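Naphthalene dioxygenase small subunit (Rhodococcus sp., PDB 2B1X) forms the beta subunit of a Rieske non-heme iron naphthalene 1,2-dioxygenase, an enzyme that oxidises naphthalene, and probably plays a mainly structural part. Local coordinates at residues 16-27 against 95-103. Residues are numbered along the deposited sequence; the frame is centred on the assembly and turned at random.
Sequences TEWLYMEAELLD and SRHFVTNVR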
loop_
_atom_site.group_PDB
_atom_site.type_symbol
_atom_site.label_atom_id
_atom_site.label_comp_id
_atom_site.label_asym_id
_atom_site.label_seq_id
_atom_site.Cartn_x
_atom_site.Cartn_y
_atom_site.Cartn_z
ATOM N N THR B 16 -1.554 12.036 -32.646
ATOM C CA THR B 16 -1.179 10.944 -31.755
ATOM C C THR B 16 0.343 10.923 -31.583
ATOM O O THR B 16 0.826 10.904 -30.458
ATOM C CB THR B 16 -1.763 9.619 -32.252
ATOM O OG1 THR B 16 -3.196 9.739 -32.284
ATOM C CG2 THR B 16 -1.508 8.485 -31.240
ATOM N N GLU B 17 1.080 11.024 -32.694
ATOM C CA GLU B 17 2.536 11.051 -32.646
ATOM C C GLU B 17 3.024 12.268 -31.871
ATOM O O GLU B 17 4.000 12.182 -31.134
ATOM C CB GLU B 17 3.158 10.950 -34.049
ATOM C CG GLU B 17 3.031 9.515 -34.598
ATOM C CD GLU B 17 3.735 9.251 -35.928
ATOM O OE1 GLU B 17 4.003 10.208 -36.710
ATOM O OE2 GLU B 17 4.000 8.047 -36.208
ATOM N N TRP B 18 2.334 13.397 -32.023
ATOM C CA TRP B 18 2.699 14.611 -31.299
ATOM C C TRP B 18 2.544 14.373 -29.781
ATOM O O TRP B 18 3.420 14.727 -28.988
ATOM C CB TRP B 18 1.851 15.786 -31.790
ATOM C CG TRP B 18 2.279 17.130 -31.266
ATOM C CD1 TRP B 18 3.060 18.064 -31.918
ATOM C CD2 TRP B 18 1.938 17.705 -30.000
ATOM N NE1 TRP B 18 3.219 19.174 -31.122
ATOM C CE2 TRP B 18 2.543 18.979 -29.941
ATOM C CE3 TRP B 18 1.174 17.272 -28.902
ATOM C CZ2 TRP B 18 2.407 19.827 -28.827
ATOM C CZ3 TRP B 18 1.049 18.103 -27.790
ATOM C CH2 TRP B 18 1.664 19.372 -27.766
ATOM N N LEU B 19 1.455 13.734 -29.380
ATOM C CA LEU B 19 1.231 13.471 -27.959
ATOM C C LEU B 19 2.298 12.557 -27.374
ATOM O O LEU B 19 2.737 12.737 -26.226
ATOM C CB LEU B 19 -0.154 12.845 -27.734
ATOM C CG LEU B 19 -1.382 13.730 -27.863
ATOM C CD1 LEU B 19 -2.619 12.908 -27.688
ATOM C CD2 LEU B 19 -1.328 14.830 -26.803
ATOM N N TYR B 20 2.722 11.568 -28.156
ATOM C CA TYR B 20 3.709 10.622 -27.643
ATOM C C TYR B 20 5.078 11.291 -27.576
ATOM O O TYR B 20 5.850 11.008 -26.676
ATOM C CB TYR B 20 3.760 9.342 -28.484
ATOM C CG TYR B 20 2.498 8.520 -28.506
ATOM C CD1 TYR B 20 2.315 7.559 -29.490
ATOM C CD2 TYR B 20 1.509 8.631 -27.502
ATOM C CE1 TYR B 20 1.195 6.762 -29.532
ATOM C CE2 TYR B 20 0.348 7.806 -27.525
ATOM C CZ TYR B 20 0.209 6.880 -28.550
ATOM O OH TYR B 20 -0.898 6.040 -28.652
ATOM N N MET B 21 5.368 12.175 -28.522
ATOM C CA MET B 21 6.606 12.970 -28.502
ATOM C C MET B 21 6.633 13.928 -27.298
ATOM O O MET B 21 7.673 14.150 -26.679
ATOM C CB MET B 21 6.732 13.742 -29.817
ATOM C CG MET B 21 7.874 14.800 -29.894
ATOM S SD MET B 21 7.431 16.396 -29.108
ATOM C CE MET B 21 6.164 17.072 -30.249
ATOM N N GLU B 22 5.474 14.489 -26.975
ATOM C CA GLU B 22 5.365 15.421 -25.875
ATOM C C GLU B 22 5.649 14.699 -24.567
ATOM O O GLU B 22 6.442 15.174 -23.762
ATOM C CB GLU B 22 3.962 16.032 -25.822
ATOM C CG GLU B 22 3.863 17.203 -24.848
ATOM C CD GLU B 22 2.539 17.274 -24.089
ATOM O OE1 GLU B 22 1.556 16.612 -24.498
ATOM O OE2 GLU B 22 2.461 18.031 -23.092
ATOM N N ALA B 23 4.977 13.562 -24.372
ATOM C CA ALA B 23 5.185 12.703 -23.202
ATOM C C ALA B 23 6.650 12.243 -23.057
ATOM O O ALA B 23 7.207 12.226 -21.958
ATOM C CB ALA B 23 4.250 11.486 -23.266
ATOM N N GLU B 24 7.254 11.840 -24.165
ATOM C CA GLU B 24 8.661 11.451 -24.186
ATOM C C GLU B 24 9.595 12.532 -23.684
ATOM O O GLU B 24 10.506 12.245 -22.898
ATOM C CB GLU B 24 9.092 11.009 -25.596
ATOM C CG GLU B 24 10.542 10.554 -25.686
ATOM C CD GLU B 24 10.991 10.289 -27.104
ATOM O OE1 GLU B 24 10.392 9.430 -27.773
ATOM O OE2 GLU B 24 11.946 10.950 -27.570
ATOM N N LEU B 25 9.401 13.763 -24.158
ATOM C CA LEU B 25 10.182 14.906 -23.683
ATOM C C LEU B 25 10.011 15.060 -22.173
ATOM O O LEU B 25 11.003 15.181 -21.453
ATOM C CB LEU B 25 9.756 16.202 -24.398
ATOM C CG LEU B 25 10.092 16.472 -25.877
ATOM C CD1 LEU B 25 9.668 17.896 -26.280
ATOM C CD2 LEU B 25 11.600 16.309 -26.175
ATOM N N LEU B 26 8.766 15.039 -21.691
ATOM C CA LEU B 26 8.524 15.194 -20.247
ATOM C C LEU B 26 9.218 14.078 -19.456
ATOM O O LEU B 26 9.874 14.335 -18.447
ATOM C CB LEU B 26 7.011 15.172 -19.919
ATOM C CG LEU B 26 6.187 16.481 -19.794
ATOM C CD1 LEU B 26 6.993 17.760 -19.916
ATOM C CD2 LEU B 26 5.018 16.524 -20.769
ATOM N N ASP B 27 9.099 12.847 -19.928
ATOM C CA ASP B 27 9.704 11.732 -19.193
ATOM C C ASP B 27 11.242 11.735 -19.281
ATOM O O ASP B 27 11.896 11.014 -18.561
ATOM C CB ASP B 27 9.110 10.383 -19.628
ATOM C CG ASP B 27 7.597 10.294 -19.374
ATOM O OD1 ASP B 27 7.102 10.988 -18.444
ATOM O OD2 ASP B 27 6.834 9.575 -20.066
ATOM N N SER B 95 9.580 9.289 -13.971
ATOM C CA SER B 95 8.149 9.320 -14.265
ATOM C C SER B 95 7.834 8.630 -15.579
ATOM O O SER B 95 8.701 8.463 -16.425
ATOM C CB SER B 95 7.703 10.771 -14.357
ATOM O OG SER B 95 8.382 11.395 -15.424
ATOM N N ARG B 96 6.575 8.226 -15.750
ATOM C CA ARG B 96 6.116 7.765 -17.054
ATOM C C ARG B 96 4.717 8.259 -17.299
ATOM O O ARG B 96 3.805 8.016 -16.491
ATOM C CB ARG B 96 6.206 6.245 -17.194
ATOM C CG ARG B 96 5.933 5.730 -18.633
ATOM C CD ARG B 96 6.950 4.654 -19.066
ATOM N NE ARG B 96 8.271 5.100 -18.649
ATOM C CZ ARG B 96 9.041 5.900 -19.380
ATOM N NH1 ARG B 96 8.644 6.239 -20.595
ATOM N NH2 ARG B 96 10.220 6.330 -18.894
ATOM N N HIS B 97 4.556 8.938 -18.427
ATOM C CA HIS B 97 3.273 9.389 -18.889
ATOM C C HIS B 97 2.701 8.296 -19.807
ATOM O O HIS B 97 3.111 8.187 -20.964
ATOM C CB HIS B 97 3.420 10.697 -19.709
ATOM C CG HIS B 97 3.727 11.925 -18.890
ATOM N ND1 HIS B 97 4.895 12.065 -18.161
ATOM C CD2 HIS B 97 2.998 13.042 -18.647
ATOM C CE1 HIS B 97 4.891 13.236 -17.532
ATOM N NE2 HIS B 97 3.743 13.839 -17.795
ATOM N N PHE B 98 1.769 7.492 -19.301
ATOM C CA PHE B 98 1.025 6.582 -20.161
ATOM C C PHE B 98 -0.183 7.347 -20.707
ATOM O O PHE B 98 -1.034 7.813 -19.930
ATOM C CB PHE B 98 0.550 5.353 -19.378
ATOM C CG PHE B 98 1.668 4.522 -18.825
ATOM C CD1 PHE B 98 2.182 4.787 -17.539
ATOM C CD2 PHE B 98 2.248 3.521 -19.594
ATOM C CE1 PHE B 98 3.213 4.026 -16.985
ATOM C CE2 PHE B 98 3.312 2.741 -19.049
ATOM C CZ PHE B 98 3.797 2.998 -17.756
ATOM N N VAL B 99 -0.259 7.444 -22.037
ATOM C CA VAL B 99 -1.257 8.258 -22.731
ATOM C C VAL B 99 -2.058 7.251 -23.578
ATOM O O VAL B 99 -1.490 6.566 -24.456
ATOM C CB VAL B 99 -0.574 9.324 -23.628
ATOM C CG1 VAL B 99 -1.577 10.111 -24.385
ATOM C CG2 VAL B 99 0.365 10.299 -22.781
ATOM N N THR B 100 -3.356 7.137 -23.296
ATOM C CA THR B 100 -4.188 6.145 -23.959
ATOM C C THR B 100 -5.526 6.731 -24.268
ATOM O O THR B 100 -5.841 7.854 -23.823
ATOM C CB THR B 100 -4.459 4.936 -23.009
ATOM O OG1 THR B 100 -5.423 5.337 -22.023
ATOM C CG2 THR B 100 -3.227 4.535 -22.247
ATOM N N ASN B 101 -6.359 5.949 -24.967
ATOM C CA ASN B 101 -7.724 6.382 -25.280
ATOM C C ASN B 101 -7.703 7.771 -25.978
ATOM O O ASN B 101 -8.436 8.672 -25.580
ATOM C CB ASN B 101 -8.572 6.503 -23.998
ATOM C CG ASN B 101 -8.867 5.170 -23.316
ATOM O OD1 ASN B 101 -10.050 4.793 -23.140
ATOM N ND2 ASN B 101 -7.829 4.475 -22.895
ATOM N N VAL B 102 -6.861 7.958 -26.989
ATOM C CA VAL B 102 -6.748 9.273 -27.655
ATOM C C VAL B 102 -7.964 9.557 -28.533
ATOM O O VAL B 102 -8.288 8.780 -29.442
ATOM C CB VAL B 102 -5.445 9.400 -28.446
ATOM C CG1 VAL B 102 -5.395 10.751 -29.291
ATOM C CG2 VAL B 102 -4.228 9.291 -27.521
ATOM N N ARG B 103 -8.677 10.639 -28.240
ATOM C CA ARG B 103 -9.814 11.056 -29.071
ATOM C C ARG B 103 -9.510 12.417 -29.687
ATOM O O ARG B 103 -9.083 13.360 -28.998
ATOM C CB ARG B 103 -11.124 11.106 -28.261
ATOM C CG ARG B 103 -11.590 9.739 -27.719
ATOM C CD ARG B 103 -12.199 9.814 -26.339
ATOM N NE ARG B 103 -11.113 9.822 -25.364
ATOM C CZ ARG B 103 -11.221 10.221 -24.106
ATOM N NH1 ARG B 103 -12.392 10.663 -23.653
ATOM N NH2 ARG B 103 -10.158 10.179 -23.303
HETATM O O HOH W 1 -1.057 4.836 -26.272
HETATM O O HOH W 2 8.106 14.129 -16.270
HETATM O O HOH W 3 11.236 9.527 -16.707
HETATM O O HOH W 4 12.205 8.118 -20.470
#
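D27 grips H97 twice, through its ring and through its backbone. OD1 meets the imidazole at its edge, near the ring plane, and accepts from H97 ND1 over a very short 2.5 Å. The backbone N-H of H97 meets D27 OD2 from the syn side, tilted out of the carboxylate plane, in an almost straight bond of 2.9 Å between N and OD2. Carboxylate and ring planes stand 39° apart. H97 CG is anti to its own carbonyl carbon (chi1 -73°), which carries the ring toward the helix, and the second torsion (64°) turns its ND1 edge to OD1; NE2 is hydrogen-bonded to the backbone O of I171, so both ring nitrogens are engaged and the ring's rotation is fixed. L26 CB lies over one ring face as a CH-pi contact, 4.2 Å from the centroid. OD2 also sits over one face of the R96 guanidinium, 3.8 Å from NH1, a long ion pair of charge alone because no N-H points at it. R96 NE has its salt bridge with D159 of a second subunit. With an alanine here in place of D27, H97 ND1 and its backbone N-H would probably both be left without their acceptor, and the imidazole would be freer to turn. Waters bridge the flanks, one joining L26 O to S95 OG, another Y20 OH to V99 O. Farther along, packing turns apolar: A23 CB rests on H97 CB at 3.7 Å and beside V99 CG2, and L19 CD1 meets both methyls of V102 tip to tip, 3.9 Å from CG1. Helix 16-27 runs nearly antiparallel to strand 95-100, their axes 7.8 Å apart, in the helix-on-curved-sheet arrangement of the NTF2-like fold. Strand 94-106 is the outermost on its side of this chain's sheet, bonded to strand 112-124, while L19 also touches R138 and R154 on strands 132-145 and 148-158, and Y20 packs on V102 of the second subunit.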